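Local coordinates for protein naphthalene dioxygenase large subunit (Rhodococcus sp., PDB 2B1X) that forms the large subunit of a Rieske non-haem iron protein, with an Fe2/S2 cluster in one domain and an iron(III) ion in the catalytic domain, at residues Glu5-Leu10 against Leu434-Ser439; Phe48-Ser53 against Asp60-Tyr65; Gly192-Trp197 against Met337-Val342; Phe299-Ile304 against Trp326-Pro331. One frame throughout, in Å; residues are numbered along the deposited sequence.

Contact 1 opens first and closes last: helix 4-16 at the N terminus meets the C-terminal end of helix 422-436, so the other three contacts all fall within its span. Contact 2 closes next, around a short connection, bringing strand 47-51 against strand 60-66 in the Rieske part. It is finished before contact 3 opens at 192-197. Contact 3 closes at 337-342 and spans contact 4, which lies within the hairpin of strands 302-309 and 318-330; none of the loops cross. Contacts 3 and 4 lie in one large sheet of the catalytic domain. Contact 2 touches both, and L434 of contact 1 packs on F299 of contact 4.

Contact 1: Glu5-Leu10 against Leu434-Ser439; sequences ELRQTL and LMLAES
The guanidinium of R7 meets the carboxylate of E438 at its edge, with OE2 of E438 only 12° out of the guanidinium plane. Seen from the glutamate, the approach is different: R7 NH2 comes from above the carboxylate, and the two planes stand 62° apart, so this is a single-pronged salt bridge and not a flat, two-toothed pair. The bond from R7 NH2 to E438 OE2 is 2.8 Å long and nearly straight, while E438 OE1 stays 3.7 Å from R7 NH2. The two side chains reach toward each other tip to tip. On R7, CG runs anti to the backbone N (chi1 -179°) and the chain bends farther out, at chi3. CD2 of L436 lies obliquely to the guanidinium, 4.1 Å from R7 NH1. Beside this salt bridge the contact is apolar. CB of L10 rests against CG of L436 at 3.8 Å, and CD1 of L10 touches CB of M435, also at 3.8 Å, those two side chains crossing at about a right angle. E438 OE2 has a second cationic partner, R40 on helix 31-40, and the same R40 NH1 bonds to M435 O. The result is apolar packing of helix 4-16 on the end of helix 422-436, far along the chain, with a salt bridge at its margin that comes from the loop just after the second helix.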
loop_
_atom_site.group_PDB
_atom_site.type_symbol
_atom_site.label_atom_id
_atom_site.label_comp_id
_atom_site.label_asym_id
_atom_site.label_seq_id
_atom_site.Cartn_x
_atom_site.Cartn_y
_atom_site.Cartn_z
ATOM N N GLU A 5 -15.154 19.409 -18.432
ATOM C CA GLU A 5 -13.761 19.826 -18.245
ATOM C C GLU A 5 -12.786 19.035 -19.121
ATOM O O GLU A 5 -11.976 19.615 -19.802
ATOM C CB GLU A 5 -13.352 19.726 -16.779
ATOM C CG GLU A 5 -14.043 20.721 -15.844
ATOM C CD GLU A 5 -15.517 20.384 -15.569
ATOM O OE1 GLU A 5 -15.891 19.177 -15.597
ATOM O OE2 GLU A 5 -16.314 21.342 -15.330
ATOM N N LEU A 6 -12.879 17.712 -19.113
ATOM C CA LEU A 6 -11.925 16.934 -19.880
ATOM C C LEU A 6 -12.164 17.178 -21.379
ATOM O O LEU A 6 -11.224 17.363 -22.122
ATOM C CB LEU A 6 -11.994 15.449 -19.514
ATOM C CG LEU A 6 -11.069 14.494 -20.299
ATOM C CD1 LEU A 6 -9.579 14.990 -20.386
ATOM C CD2 LEU A 6 -11.143 13.061 -19.754
ATOM N N ARG A 7 -13.424 17.189 -21.796
ATOM C CA ARG A 7 -13.760 17.366 -23.193
ATOM C C ARG A 7 -13.130 18.662 -23.704
ATOM O O ARG A 7 -12.416 18.657 -24.705
ATOM C CB ARG A 7 -15.279 17.369 -23.411
ATOM C CG ARG A 7 -15.680 17.529 -24.890
ATOM C CD ARG A 7 -17.173 17.393 -25.182
ATOM N NE ARG A 7 -17.664 16.062 -24.815
ATOM C CZ ARG A 7 -17.575 14.969 -25.586
ATOM N NH1 ARG A 7 -17.013 15.038 -26.799
ATOM N NH2 ARG A 7 -18.046 13.798 -25.141
ATOM N N GLN A 8 -13.353 19.753 -22.983
ATOM C CA GLN A 8 -12.882 21.062 -23.400
ATOM C C GLN A 8 -11.367 21.075 -23.446
ATOM O O GLN A 8 -10.766 21.662 -24.354
ATOM C CB GLN A 8 -13.408 22.149 -22.466
ATOM C CG GLN A 8 -14.895 22.531 -22.726
ATOM C CD GLN A 8 -15.531 23.332 -21.578
ATOM O OE1 GLN A 8 -14.824 23.924 -20.746
ATOM N NE2 GLN A 8 -16.874 23.352 -21.532
ATOM N N THR A 9 -10.747 20.400 -22.476
ATOM C CA THR A 9 -9.279 20.311 -22.432
ATOM C C THR A 9 -8.728 19.598 -23.666
ATOM O O THR A 9 -7.705 20.010 -24.258
ATOM C CB THR A 9 -8.834 19.580 -21.156
ATOM O OG1 THR A 9 -9.082 20.395 -20.010
ATOM C CG2 THR A 9 -7.325 19.396 -21.125
ATOM N N LEU A 10 -9.382 18.506 -24.039
ATOM C CA LEU A 10 -8.938 17.771 -25.214
ATOM C C LEU A 10 -9.164 18.580 -26.493
ATOM O O LEU A 10 -8.325 18.575 -27.374
ATOM C CB LEU A 10 -9.621 16.402 -25.295
ATOM C CG LEU A 10 -9.326 15.438 -24.122
ATOM C CD1 LEU A 10 -10.340 14.267 -24.064
ATOM C CD2 LEU A 10 -7.923 14.927 -24.238
ATOM N N LEU A 434 -8.377 10.018 -30.484
ATOM C CA LEU A 434 -8.980 8.786 -29.986
ATOM C C LEU A 434 -9.770 9.026 -28.694
ATOM O O LEU A 434 -10.831 8.453 -28.517
ATOM C CB LEU A 434 -7.937 7.678 -29.796
ATOM C CG LEU A 434 -7.349 7.026 -31.047
ATOM C CD1 LEU A 434 -6.297 6.009 -30.639
ATOM C CD2 LEU A 434 -8.446 6.326 -31.892
ATOM N N MET A 435 -9.224 9.878 -27.823
ATOM C CA MET A 435 -9.866 10.290 -26.571
ATOM C C MET A 435 -11.224 10.966 -26.813
ATOM O O MET A 435 -12.165 10.804 -26.022
ATOM C CB MET A 435 -8.944 11.238 -25.798
ATOM C CG MET A 435 -7.758 10.596 -25.101
ATOM S SD MET A 435 -8.078 9.377 -23.751
ATOM C CE MET A 435 -8.491 10.535 -22.390
ATOM N N LEU A 436 -11.312 11.728 -27.904
ATOM C CA LEU A 436 -12.534 12.458 -28.243
ATOM C C LEU A 436 -13.511 11.679 -29.126
ATOM O O LEU A 436 -14.637 12.127 -29.326
ATOM C CB LEU A 436 -12.204 13.794 -28.921
ATOM C CG LEU A 436 -11.771 14.940 -28.018
ATOM C CD1 LEU A 436 -11.086 16.077 -28.833
ATOM C CD2 LEU A 436 -12.956 15.479 -27.210
ATOM N N ALA A 437 -13.097 10.530 -29.644
ATOM C CA ALA A 437 -13.955 9.752 -30.525
ATOM C C ALA A 437 -15.155 9.174 -29.747
ATOM O O ALA A 437 -14.987 8.322 -28.876
ATOM C CB ALA A 437 -13.148 8.650 -31.229
ATOM N N GLU A 438 -16.358 9.671 -30.045
ATOM C CA GLU A 438 -17.583 9.160 -29.402
ATOM C C GLU A 438 -17.988 7.827 -30.030
ATOM O O GLU A 438 -18.491 6.929 -29.339
ATOM C CB GLU A 438 -18.726 10.171 -29.471
ATOM C CG GLU A 438 -18.506 11.436 -28.648
ATOM C CD GLU A 438 -18.351 11.176 -27.148
ATOM O OE1 GLU A 438 -19.289 10.624 -26.523
ATOM O OE2 GLU A 438 -17.292 11.535 -26.577
ATOM N N SER A 439 -17.757 7.725 -31.340
ATOM C CA SER A 439 -17.745 6.454 -32.066
ATOM C C SER A 439 -16.345 6.228 -32.688
ATOM O O SER A 439 -15.745 7.178 -33.201
ATOM C CB SER A 439 -18.841 6.428 -33.140
ATOM O OG SER A 439 -20.104 6.115 -32.565
#

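Contact 2: Phe48-Ser53 against Asp60-Tyr65; sequences FLAHES and DYVVRY
R64 wraps its side chain around the carbonyl oxygen of L49, and that is where the packing is tight. The bend at chi2 (-74°) keeps CD beside L49 O, while CG lies 3.2 Å from that oxygen. The guanidinium then swings back, and R64 NH1 donates a 3.0 Å bond to L49 O, in the carbonyl plane and on a lone pair. CB of A50 sits 3.6 Å from R64 NH1 and 3.9 Å from CG2 of V62, a methyl that covers the centre of one guanidinium face. The salt bridge from R64 NH2 to E54 fixes the other end of the group. The Y65 end is looser: there a water spans the strands, donating to F48 O at 2.8 Å and to Y65 O, although CD2 of L49 still touches Y65 O. Strands 47-51 and 60-66 run roughly antiparallel but belong to different sheets. The first pairs with strand 154-158, where L49 and A50 form a classic bulge opposite I155; the second lies between 69-75 and 100-102, and P194 of strand 188-199 packs on R64.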
loop_
_atom_site.group_PDB
_atom_site.type_symbol
_atom_site.label_atom_id
_atom_site.label_comp_id
_atom_site.label_asym_id
_atom_site.label_seq_id
_atom_site.Cartn_x
_atom_site.Cartn_y
_atom_site.Cartn_z
ATOM N N PHE A 48 0.911 -4.428 -28.637
ATOM C CA PHE A 48 1.868 -5.509 -28.772
ATOM C C PHE A 48 1.739 -6.478 -27.571
ATOM O O PHE A 48 1.645 -6.047 -26.401
ATOM C CB PHE A 48 3.300 -4.953 -28.858
ATOM C CG PHE A 48 4.359 -6.027 -28.839
ATOM C CD1 PHE A 48 4.656 -6.758 -29.979
ATOM C CD2 PHE A 48 5.036 -6.318 -27.660
ATOM C CE1 PHE A 48 5.626 -7.782 -29.952
ATOM C CE2 PHE A 48 5.977 -7.326 -27.602
ATOM C CZ PHE A 48 6.304 -8.058 -28.760
ATOM N N LEU A 49 1.747 -7.776 -27.875
ATOM C CA LEU A 49 1.600 -8.823 -26.860
ATOM C C LEU A 49 2.858 -9.684 -26.683
ATOM O O LEU A 49 3.302 -9.944 -25.563
ATOM C CB LEU A 49 0.477 -9.763 -27.271
ATOM C CG LEU A 49 -0.896 -9.084 -27.457
ATOM C CD1 LEU A 49 -1.916 -10.034 -28.032
ATOM C CD2 LEU A 49 -1.364 -8.548 -26.132
ATOM N N ALA A 50 3.392 -10.174 -27.792
ATOM C CA ALA A 50 4.475 -11.146 -27.719
ATOM C C ALA A 50 5.200 -11.219 -29.027
ATOM O O ALA A 50 4.666 -10.791 -30.066
ATOM C CB ALA A 50 3.915 -12.535 -27.335
ATOM N N HIS A 51 6.423 -11.752 -28.990
ATOM C CA HIS A 51 7.117 -12.103 -30.230
ATOM C C HIS A 51 6.894 -13.586 -30.495
ATOM O O HIS A 51 6.864 -14.393 -29.555
ATOM C CB HIS A 51 8.619 -11.775 -30.143
ATOM C CG HIS A 51 9.326 -11.750 -31.472
ATOM N ND1 HIS A 51 9.880 -12.880 -32.044
ATOM C CD2 HIS A 51 9.594 -10.728 -32.326
ATOM C CE1 HIS A 51 10.440 -12.561 -33.197
ATOM N NE2 HIS A 51 10.288 -11.262 -33.388
ATOM N N GLU A 52 6.719 -13.945 -31.771
ATOM C CA GLU A 52 6.523 -15.336 -32.161
ATOM C C GLU A 52 7.636 -16.277 -31.700
ATOM O O GLU A 52 7.394 -17.464 -31.435
ATOM C CB GLU A 52 6.367 -15.431 -33.673
ATOM C CG GLU A 52 4.976 -15.057 -34.143
ATOM C CD GLU A 52 4.757 -15.371 -35.615
ATOM O OE1 GLU A 52 4.320 -14.454 -36.355
ATOM O OE2 GLU A 52 5.033 -16.522 -36.037
ATOM N N SER A 53 8.868 -15.766 -31.635
ATOM C CA SER A 53 10.004 -16.576 -31.154
ATOM C C SER A 53 9.950 -16.928 -29.657
ATOM O O SER A 53 10.776 -17.727 -29.201
ATOM C CB SER A 53 11.355 -15.911 -31.464
ATOM O OG SER A 53 11.512 -14.762 -30.651
ATOM N N ASP A 60 3.485 -24.085 -26.540
ATOM C CA ASP A 60 4.138 -22.929 -25.902
ATOM C C ASP A 60 3.118 -21.791 -25.686
ATOM O O ASP A 60 2.258 -21.518 -26.544
ATOM C CB ASP A 60 5.286 -22.401 -26.752
ATOM C CG ASP A 60 6.551 -23.278 -26.706
ATOM O OD1 ASP A 60 6.640 -24.259 -25.930
ATOM O OD2 ASP A 60 7.532 -23.065 -27.446
ATOM N N TYR A 61 3.218 -21.134 -24.538
ATOM C CA TYR A 61 2.379 -19.977 -24.272
ATOM C C TYR A 61 3.078 -18.979 -23.364
ATOM O O TYR A 61 3.950 -19.360 -22.577
ATOM C CB TYR A 61 1.057 -20.427 -23.619
ATOM C CG TYR A 61 1.230 -20.955 -22.220
ATOM C CD1 TYR A 61 1.217 -20.081 -21.116
ATOM C CD2 TYR A 61 1.381 -22.326 -21.990
ATOM C CE1 TYR A 61 1.384 -20.567 -19.809
ATOM C CE2 TYR A 61 1.510 -22.835 -20.705
ATOM C CZ TYR A 61 1.523 -21.951 -19.614
ATOM O OH TYR A 61 1.654 -22.431 -18.329
ATOM N N VAL A 62 2.647 -17.716 -23.451
ATOM C CA VAL A 62 3.026 -16.678 -22.503
ATOM C C VAL A 62 1.707 -15.988 -22.118
ATOM O O VAL A 62 0.744 -16.040 -22.878
ATOM C CB VAL A 62 4.041 -15.647 -23.087
ATOM C CG1 VAL A 62 5.421 -16.298 -23.350
ATOM C CG2 VAL A 62 3.532 -14.981 -24.381
ATOM N N VAL A 63 1.663 -15.407 -20.932
ATOM C CA VAL A 63 0.503 -14.631 -20.492
ATOM C C VAL A 63 0.796 -13.116 -20.577
ATOM O O VAL A 63 1.694 -12.611 -19.912
ATOM C CB VAL A 63 0.060 -15.037 -19.094
ATOM C CG1 VAL A 63 -1.149 -14.175 -18.651
ATOM C CG2 VAL A 63 -0.323 -16.561 -19.052
ATOM N N ARG A 64 -0.005 -12.399 -21.356
ATOM C CA ARG A 64 0.243 -10.996 -21.677
ATOM C C ARG A 64 -1.024 -10.167 -21.555
ATOM O O ARG A 64 -2.094 -10.737 -21.266
ATOM C CB ARG A 64 0.916 -10.883 -23.046
ATOM C CG ARG A 64 2.241 -11.631 -23.095
ATOM C CD ARG A 64 3.394 -10.911 -22.330
ATOM N NE ARG A 64 4.545 -11.773 -22.105
ATOM C CZ ARG A 64 5.489 -12.052 -23.014
ATOM N NH1 ARG A 64 5.442 -11.537 -24.253
ATOM N NH2 ARG A 64 6.487 -12.856 -22.693
ATOM N N TYR A 65 -0.938 -8.847 -21.758
ATOM C CA TYR A 65 -2.041 -7.956 -21.352
ATOM C C TYR A 65 -2.495 -6.931 -22.372
ATOM O O TYR A 65 -1.688 -6.451 -23.186
ATOM C CB TYR A 65 -1.633 -7.151 -20.100
ATOM C CG TYR A 65 -1.325 -8.013 -18.949
ATOM C CD1 TYR A 65 -0.109 -8.658 -18.833
ATOM C CD2 TYR A 65 -2.304 -8.242 -17.972
ATOM C CE1 TYR A 65 0.160 -9.512 -17.734
ATOM C CE2 TYR A 65 -2.038 -9.033 -16.886
ATOM C CZ TYR A 65 -0.810 -9.680 -16.776
ATOM O OH TYR A 65 -0.607 -10.516 -15.694
HETATM O O HOH W 1 0.677 -5.685 -23.851
#

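Contact 3: Gly192-Trp197 against Met337-Val342; sequences GAPQRW and MSFFLV
Q195 and S338 form an antiparallel hydrogen-bonded pair, and R196 with M337 makes the non-hydrogen-bonded pair beside it. The bond from S338 N to Q195 O is short and straight (2.9 Å, 165°), whereas Q195 N reaches S338 O at 3.1 Å with a more bent geometry. Beyond P194 the direct ladder stops: at the next step a water donates to A193 O and accepts from F340 N. P194 CB stands 3.6 Å from the centroid of the F339 ring, almost on its normal, a CH-pi contact over the face. R196 and M337 lie side by side, with SD of M337 over one face of the guanidinium and 3.9 Å from R196 NE. That NE is paired with E335, and R196 NH2 with D127 of a small-subunit chain. On the face carrying Q195 and S338, the W197 edge presents CZ3 to CB of S338 at 4.0 Å, while S338 OG bonds to Y358 OH of helix 348-361. Strand 188-199 is outermost within this chain, its other edge bonded through the R196 backbone to a small-subunit chain; 333-343 and 318-330 follow, while R64 and Y65 of strand 60-66 pack on the P194, R196, M337 and F339 side.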
loop_
_atom_site.group_PDB
_atom_site.type_symbol
_atom_site.label_atom_id
_atom_site.label_comp_id
_atom_site.label_asym_id
_atom_site.label_seq_id
_atom_site.Cartn_x
_atom_site.Cartn_y
_atom_site.Cartn_z
ATOM N N GLY A 192 15.508 -15.249 -23.828
ATOM C CA GLY A 192 14.936 -15.495 -22.521
ATOM C C GLY A 192 13.531 -14.955 -22.359
ATOM O O GLY A 192 12.578 -15.450 -22.947
ATOM N N ALA A 193 13.406 -13.920 -21.548
ATOM C CA ALA A 193 12.123 -13.343 -21.192
ATOM C C ALA A 193 12.348 -11.830 -21.033
ATOM O O ALA A 193 13.483 -11.371 -20.958
ATOM C CB ALA A 193 11.627 -13.940 -19.892
ATOM N N PRO A 194 11.284 -11.050 -21.018
ATOM C CA PRO A 194 11.425 -9.621 -20.736
ATOM C C PRO A 194 11.744 -9.376 -19.254
ATOM O O PRO A 194 11.318 -10.147 -18.373
ATOM C CB PRO A 194 10.062 -9.063 -21.108
ATOM C CG PRO A 194 9.109 -10.256 -20.886
ATOM C CD PRO A 194 9.881 -11.433 -21.304
ATOM N N GLN A 195 12.556 -8.360 -18.991
ATOM C CA GLN A 195 12.618 -7.785 -17.642
ATOM C C GLN A 195 11.294 -7.092 -17.425
ATOM O O GLN A 195 10.847 -6.341 -18.299
ATOM C CB GLN A 195 13.711 -6.704 -17.575
ATOM C CG GLN A 195 15.141 -7.169 -17.822
ATOM C CD GLN A 195 16.115 -5.971 -17.831
ATOM O OE1 GLN A 195 15.672 -4.815 -17.864
ATOM N NE2 GLN A 195 17.401 -6.242 -17.838
ATOM N N ARG A 196 10.683 -7.317 -16.269
ATOM C CA ARG A 196 9.439 -6.645 -15.889
ATOM C C ARG A 196 9.556 -5.982 -14.523
ATOM O O ARG A 196 9.895 -6.621 -13.526
ATOM C CB ARG A 196 8.296 -7.646 -15.894
ATOM C CG ARG A 196 8.058 -8.268 -17.298
ATOM C CD ARG A 196 7.036 -9.381 -17.314
ATOM N NE ARG A 196 5.770 -8.994 -16.665
ATOM C CZ ARG A 196 4.695 -9.784 -16.544
ATOM N NH1 ARG A 196 4.711 -11.045 -16.994
ATOM N NH2 ARG A 196 3.605 -9.324 -15.928
ATOM N N TRP A 197 9.312 -4.685 -14.466
ATOM C CA TRP A 197 9.393 -3.987 -13.179
ATOM C C TRP A 197 8.435 -2.804 -13.228
ATOM O O TRP A 197 8.007 -2.407 -14.328
ATOM C CB TRP A 197 10.850 -3.575 -12.848
ATOM C CG TRP A 197 11.388 -2.373 -13.629
ATOM C CD1 TRP A 197 11.506 -1.075 -13.173
ATOM C CD2 TRP A 197 11.892 -2.360 -14.972
ATOM N NE1 TRP A 197 12.049 -0.271 -14.150
ATOM C CE2 TRP A 197 12.277 -1.027 -15.270
ATOM C CE3 TRP A 197 12.030 -3.327 -15.969
ATOM C CZ2 TRP A 197 12.822 -0.649 -16.515
ATOM C CZ3 TRP A 197 12.584 -2.943 -17.217
ATOM C CH2 TRP A 197 12.964 -1.629 -17.460
ATOM N N MET A 337 7.976 -3.690 -19.668
ATOM C CA MET A 337 8.422 -5.033 -20.137
ATOM C C MET A 337 9.475 -4.805 -21.201
ATOM O O MET A 337 9.130 -4.405 -22.315
ATOM C CB MET A 337 7.249 -5.858 -20.689
ATOM C CG MET A 337 6.016 -5.804 -19.714
ATOM S SD MET A 337 4.866 -7.144 -19.988
ATOM C CE MET A 337 3.488 -6.645 -18.886
ATOM N N SER A 338 10.745 -5.079 -20.879
ATOM C CA SER A 338 11.848 -4.782 -21.793
ATOM C C SER A 338 12.456 -6.064 -22.374
ATOM O O SER A 338 12.974 -6.908 -21.646
ATOM C CB SER A 338 12.932 -3.965 -21.096
ATOM O OG SER A 338 13.955 -3.676 -22.031
ATOM N N PHE A 339 12.334 -6.205 -23.685
ATOM C CA PHE A 339 12.780 -7.412 -24.401
ATOM C C PHE A 339 14.097 -7.127 -25.097
ATOM O O PHE A 339 14.282 -6.047 -25.664
ATOM C CB PHE A 339 11.747 -7.779 -25.475
ATOM C CG PHE A 339 10.353 -8.074 -24.956
ATOM C CD1 PHE A 339 9.451 -7.046 -24.657
ATOM C CD2 PHE A 339 9.916 -9.407 -24.839
ATOM C CE1 PHE A 339 8.135 -7.330 -24.206
ATOM C CE2 PHE A 339 8.622 -9.719 -24.432
ATOM C CZ PHE A 339 7.714 -8.682 -24.090
ATOM N N PHE A 340 15.020 -8.079 -25.053
ATOM C CA PHE A 340 16.233 -8.015 -25.875
ATOM C C PHE A 340 16.079 -8.995 -27.028
ATOM O O PHE A 340 15.693 -10.152 -26.813
ATOM C CB PHE A 340 17.476 -8.354 -25.040
ATOM C CG PHE A 340 18.721 -8.615 -25.871
ATOM C CD1 PHE A 340 19.421 -7.553 -26.446
ATOM C CD2 PHE A 340 19.152 -9.905 -26.105
ATOM C CE1 PHE A 340 20.563 -7.768 -27.225
ATOM C CE2 PHE A 340 20.307 -10.157 -26.903
ATOM C CZ PHE A 340 21.007 -9.076 -27.459
ATOM N N LEU A 341 16.379 -8.540 -28.256
ATOM C CA LEU A 341 16.246 -9.395 -29.432
ATOM C C LEU A 341 17.530 -9.409 -30.231
ATOM O O LEU A 341 18.273 -8.441 -30.223
ATOM C CB LEU A 341 15.098 -8.939 -30.335
ATOM C CG LEU A 341 13.661 -9.014 -29.759
ATOM C CD1 LEU A 341 13.364 -7.813 -28.973
ATOM C CD2 LEU A 341 12.644 -9.170 -30.902
ATOM N N VAL A 342 17.787 -10.516 -30.916
ATOM C CA VAL A 342 18.974 -10.630 -31.786
ATOM C C VAL A 342 18.658 -11.648 -32.892
ATOM O O VAL A 342 17.818 -12.552 -32.716
ATOM C CB VAL A 342 20.256 -10.986 -30.969
ATOM C CG1 VAL A 342 20.177 -12.407 -30.362
ATOM C CG2 VAL A 342 21.571 -10.762 -31.782
HETATM O O HOH W 2 14.496 -10.315 -23.454
#

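Contact 4: Phe299-Ile304 against Trp326-Pro331; sequences FPNLSI and WHPLGP
N301 holds the backbone of W326 with both its main chain and its side chain. N301 O accepts from W326 N at 3.0 Å, a backbone bond just ahead of the strand, but W326 O is taken up by the side-chain amide, N301 ND2 donating across 2.9 Å. This second bond is straight at its hydrogen, yet the donor stands well above the carbonyl plane of W326, 63° out of it. N301 CG lies between the backbone N and the carbonyl carbon (chi1 70°), the crowded position, which brings it to the side of W326 O. CD of P328 flanks N301 ND2 at 3.8 Å. The peptide between F299 and P300 is cis. The indole gets its own partner: W326 NE1 donates in the ring plane to S303 OG at 2.8 Å, and that hydroxyl also bonds to T297 OG1. W376 meets the indole edge-to-face. The chemistry implies a buried W326 held twice over: the bonds at its N and O hold the backbone, and the one at NE1 probably sets the rotation of the indole, about 9 Å from the iron(III) ion.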
loop_
_atom_site.group_PDB
_atom_site.type_symbol
_atom_site.label_atom_id
_atom_site.label_comp_id
_atom_site.label_asym_id
_atom_site.label_seq_id
_atom_site.Cartn_x
_atom_site.Cartn_y
_atom_site.Cartn_z
ATOM N N PHE A 299 2.393 3.353 -31.844
ATOM C CA PHE A 299 1.267 3.755 -31.003
ATOM C C PHE A 299 0.397 2.555 -30.636
ATOM O O PHE A 299 0.126 1.716 -31.492
ATOM C CB PHE A 299 0.405 4.771 -31.734
ATOM C CG PHE A 299 -0.602 5.415 -30.866
ATOM C CD1 PHE A 299 -0.332 6.641 -30.250
ATOM C CD2 PHE A 299 -1.846 4.812 -30.676
ATOM C CE1 PHE A 299 -1.281 7.251 -29.429
ATOM C CE2 PHE A 299 -2.818 5.411 -29.825
ATOM C CZ PHE A 299 -2.529 6.623 -29.211
ATOM N N PRO A 300 -0.071 2.466 -29.390
ATOM C CA PRO A 300 0.253 3.428 -28.320
ATOM C C PRO A 300 1.572 3.229 -27.560
ATOM O O PRO A 300 2.253 4.248 -27.325
ATOM C CB PRO A 300 -0.926 3.288 -27.343
ATOM C CG PRO A 300 -1.450 1.843 -27.587
ATOM C CD PRO A 300 -1.036 1.427 -28.960
ATOM N N ASN A 301 1.913 2.008 -27.157
ATOM C CA ASN A 301 2.845 1.856 -26.018
ATOM C C ASN A 301 3.947 0.816 -26.261
ATOM O O ASN A 301 4.484 0.253 -25.314
ATOM C CB ASN A 301 2.076 1.528 -24.720
ATOM C CG ASN A 301 1.474 0.112 -24.732
ATOM O OD1 ASN A 301 1.144 -0.408 -25.790
ATOM N ND2 ASN A 301 1.365 -0.514 -23.565
ATOM N N LEU A 302 4.280 0.559 -27.529
ATOM C CA LEU A 302 5.424 -0.276 -27.870
ATOM C C LEU A 302 6.524 0.628 -28.399
ATOM O O LEU A 302 6.311 1.334 -29.388
ATOM C CB LEU A 302 5.071 -1.327 -28.951
ATOM C CG LEU A 302 6.314 -2.012 -29.616
ATOM C CD1 LEU A 302 7.000 -2.892 -28.586
ATOM C CD2 LEU A 302 5.956 -2.808 -30.851
ATOM N N SER A 303 7.698 0.606 -27.761
ATOM C CA SER A 303 8.816 1.406 -28.262
ATOM C C SER A 303 9.983 0.496 -28.660
ATOM O O SER A 303 10.093 -0.631 -28.172
ATOM C CB SER A 303 9.290 2.454 -27.239
ATOM O OG SER A 303 8.274 3.419 -26.929
ATOM N N ILE A 304 10.805 1.010 -29.572
ATOM C CA ILE A 304 11.918 0.298 -30.158
ATOM C C ILE A 304 13.161 1.119 -29.915
ATOM O O ILE A 304 13.143 2.352 -30.114
ATOM C CB ILE A 304 11.662 0.140 -31.679
ATOM C CG1 ILE A 304 10.414 -0.749 -31.886
ATOM C CG2 ILE A 304 12.888 -0.408 -32.402
ATOM C CD1 ILE A 304 9.933 -0.863 -33.331
ATOM N N TRP A 326 5.302 -0.058 -22.437
ATOM C CA TRP A 326 5.043 0.799 -21.300
ATOM C C TRP A 326 3.644 0.390 -20.885
ATOM O O TRP A 326 2.658 0.934 -21.373
ATOM C CB TRP A 326 5.136 2.290 -21.677
ATOM C CG TRP A 326 6.310 2.614 -22.499
ATOM C CD1 TRP A 326 6.330 2.971 -23.847
ATOM C CD2 TRP A 326 7.677 2.598 -22.068
ATOM N NE1 TRP A 326 7.627 3.186 -24.242
ATOM C CE2 TRP A 326 8.469 2.988 -23.169
ATOM C CE3 TRP A 326 8.316 2.318 -20.835
ATOM C CZ2 TRP A 326 9.863 3.076 -23.103
ATOM C CZ3 TRP A 326 9.725 2.428 -20.772
ATOM C CH2 TRP A 326 10.477 2.801 -21.922
ATOM N N HIS A 327 3.563 -0.612 -20.014
ATOM C CA HIS A 327 2.250 -1.161 -19.673
ATOM C C HIS A 327 1.470 -0.301 -18.652
ATOM O O HIS A 327 1.942 -0.082 -17.552
ATOM C CB HIS A 327 2.350 -2.619 -19.195
ATOM C CG HIS A 327 1.019 -3.238 -19.006
ATOM N ND1 HIS A 327 0.549 -3.618 -17.762
ATOM C CD2 HIS A 327 0.011 -3.457 -19.882
ATOM C CE1 HIS A 327 -0.678 -4.089 -17.892
ATOM N NE2 HIS A 327 -1.035 -3.976 -19.161
ATOM N N PRO A 328 0.272 0.170 -18.998
ATOM C CA PRO A 328 -0.487 1.038 -18.082
ATOM C C PRO A 328 -1.106 0.346 -16.840
ATOM O O PRO A 328 -1.967 -0.574 -16.946
ATOM C CB PRO A 328 -1.614 1.594 -18.975
ATOM C CG PRO A 328 -1.872 0.501 -19.954
ATOM C CD PRO A 328 -0.460 -0.074 -20.267
ATOM N N LEU A 329 -0.724 0.836 -15.668
ATOM C CA LEU A 329 -1.197 0.240 -14.409
ATOM C C LEU A 329 -2.159 1.220 -13.710
ATOM O O LEU A 329 -3.073 0.808 -13.000
ATOM C CB LEU A 329 -0.009 -0.095 -13.508
ATOM C CG LEU A 329 0.799 -1.348 -13.828
ATOM C CD1 LEU A 329 1.875 -1.559 -12.751
ATOM C CD2 LEU A 329 -0.137 -2.578 -13.917
ATOM N N GLY A 330 -1.932 2.520 -13.901
ATOM C CA GLY A 330 -2.819 3.551 -13.351
ATOM C C GLY A 330 -2.308 4.897 -13.873
ATOM O O GLY A 330 -1.342 4.923 -14.694
ATOM N N PRO A 331 -2.949 5.987 -13.455
ATOM C CA PRO A 331 -2.561 7.333 -13.915
ATOM C C PRO A 331 -1.085 7.601 -13.588
ATOM O O PRO A 331 -0.366 8.319 -14.351
ATOM C CB PRO A 331 -3.461 8.267 -13.099
ATOM C CG PRO A 331 -3.970 7.399 -11.945
ATOM C CD PRO A 331 -4.081 6.012 -12.494
#